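Local coordinates for Tol-Pal system protein TolB (Acinetobacter baumannii, PDB 7MX5) that probably serves in the Tol-Pal system, which helps the outer membrane invaginate during cell division and stay intact, at residues A[353-358]-A[395-400]. Residues are numbered along the deposited sequence; the frame is centred on the assembly and turned at random.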
# COMPACT_ATOMS: atom_id res chain seq x y z
N PHE A 353 2.49 3.75 2.65
CA PHE A 353 2.68 4.35 1.34
C PHE A 353 2.69 3.30 0.24
O PHE A 353 3.18 2.18 0.43
CB PHE A 353 3.98 5.14 1.30
CG PHE A 353 3.82 6.62 1.55
CD1 PHE A 353 3.08 7.41 0.69
CD2 PHE A 353 4.42 7.21 2.65
CE1 PHE A 353 2.94 8.76 0.92
CE2 PHE A 353 4.28 8.56 2.89
CZ PHE A 353 3.54 9.34 2.03
N SER A 354 2.15 3.66 -0.91
CA SER A 354 2.31 2.82 -2.09
C SER A 354 3.72 3.00 -2.66
O SER A 354 4.35 4.04 -2.44
CB SER A 354 1.27 3.17 -3.14
OG SER A 354 1.49 4.46 -3.68
N PRO A 355 4.24 1.99 -3.37
CA PRO A 355 5.61 2.09 -3.90
C PRO A 355 5.89 3.36 -4.70
O PRO A 355 7.02 3.86 -4.65
CB PRO A 355 5.74 0.84 -4.77
CG PRO A 355 4.79 -0.14 -4.18
CD PRO A 355 3.68 0.64 -3.53
N ASN A 356 4.91 3.89 -5.43
CA ASN A 356 5.13 5.10 -6.20
C ASN A 356 4.94 6.38 -5.39
O ASN A 356 5.17 7.47 -5.91
CB ASN A 356 4.22 5.13 -7.44
CG ASN A 356 2.74 5.12 -7.09
OD1 ASN A 356 2.34 5.39 -5.96
ND2 ASN A 356 1.91 4.83 -8.09
N GLY A 357 4.51 6.26 -4.13
CA GLY A 357 4.32 7.43 -3.30
C GLY A 357 3.13 8.29 -3.66
O GLY A 357 2.96 9.36 -3.08
N GLN A 358 2.30 7.85 -4.61
CA GLN A 358 1.11 8.60 -4.99
C GLN A 358 -0.13 8.17 -4.23
O GLN A 358 -1.11 8.92 -4.19
CB GLN A 358 0.86 8.46 -6.50
CG GLN A 358 2.05 8.85 -7.36
CD GLN A 358 2.64 10.18 -6.97
OE1 GLN A 358 3.82 10.27 -6.61
NE2 GLN A 358 1.84 11.24 -7.05
N PRO A 395 -2.79 -2.29 7.54
CA PRO A 395 -2.36 -2.61 6.18
C PRO A 395 -0.88 -2.32 5.98
O PRO A 395 -0.28 -1.50 6.68
CB PRO A 395 -3.23 -1.70 5.31
CG PRO A 395 -3.47 -0.51 6.17
CD PRO A 395 -3.56 -1.03 7.59
N ALA A 396 -0.30 -3.01 5.00
CA ALA A 396 1.10 -2.82 4.66
C ALA A 396 1.27 -3.06 3.16
O ALA A 396 1.20 -4.20 2.70
CB ALA A 396 2.00 -3.76 5.46
N TRP A 397 1.47 -1.98 2.41
CA TRP A 397 1.66 -2.08 0.97
C TRP A 397 3.03 -2.69 0.67
O TRP A 397 4.05 -2.23 1.17
CB TRP A 397 1.54 -0.71 0.32
CG TRP A 397 0.98 -0.72 -1.07
CD1 TRP A 397 1.38 -1.52 -2.10
CD2 TRP A 397 -0.07 0.11 -1.58
NE1 TRP A 397 0.63 -1.24 -3.22
CE2 TRP A 397 -0.26 -0.24 -2.93
CE3 TRP A 397 -0.86 1.12 -1.02
CZ2 TRP A 397 -1.22 0.38 -3.73
CZ3 TRP A 397 -1.81 1.73 -1.82
CH2 TRP A 397 -1.98 1.36 -3.16
N ALA A 398 3.04 -3.74 -0.15
CA ALA A 398 4.29 -4.40 -0.50
C ALA A 398 5.17 -3.45 -1.31
O ALA A 398 4.68 -2.78 -2.23
CB ALA A 398 4.03 -5.68 -1.28
N PRO A 399 6.46 -3.38 -1.02
CA PRO A 399 7.35 -2.46 -1.72
C PRO A 399 7.71 -2.98 -3.11
O PRO A 399 7.30 -4.07 -3.52
CB PRO A 399 8.58 -2.41 -0.81
CG PRO A 399 8.61 -3.76 -0.19
CD PRO A 399 7.16 -4.13 0.04
N LYS A 400 8.48 -2.18 -3.83
CA LYS A 400 8.94 -2.54 -5.16
C LYS A 400 10.47 -2.59 -5.21
O LYS A 400 11.14 -2.21 -4.25
CB LYS A 400 8.42 -1.55 -6.20
CG LYS A 400 7.43 -2.15 -7.19
CD LYS A 400 6.15 -2.59 -6.49
CE LYS A 400 5.10 -3.04 -7.49
NZ LYS A 400 5.06 -2.16 -8.69
OXT LYS A 400 11.06 -3.02 -6.20
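S354 and P355 lie over the same face of the W397 indole and make the two CH-pi contacts that carry this meeting. CB of S354 sits 3.4 Å from the centroid of the six-membered ring of W397, only 3° off the ring normal, so the methylene rests squarely over the benzo half. The pyrrole half is taken by P355, whose CD lies 3.7 Å from the centroid of the five-membered ring of W397; the proline and indole side chains cross at about a right angle.

Other van der Waals contacts extend the patch. P355 CG comes within 3.3 Å of A398 O and also touches the aliphatic part of K400, 3.6 Å from its CD, although that terminal lysine is poorly ordered. On the strand side, W397 CB abuts F353 O.

The hydrogen bonds within the two segments lie in the 353-358 turn. From S354 to G357 runs a type I beta turn, closed by G357 N to S354 O. N356 OD1 accepts from two donors on opposite faces of its amide plane: S354 OG at 2.6 Å and, completing an Asx turn, the backbone N of Q358 at 2.8 Å. With chi1 at 68°, S354 OG stands between its own N and carbonyl carbon, and it also hydrogen-bonds M359 N. Outside the segments, N356 N binds D131 and N356 ND2 binds P129 O.

In the beta-propeller, the strand 391-397, near the C-terminus, pairs with 135-141 in one blade, while the turn joins 352-353 to 359-366 in another. No hydrogen bond links the two segments directly; they meet through CH-pi contacts and carbon packing, with a bond between W397 N and S352 OG just beside them. A turn held by its internal hydrogen bonds and by D131, P129 and M359 thus presents carbon to the indole of the adjoining blade.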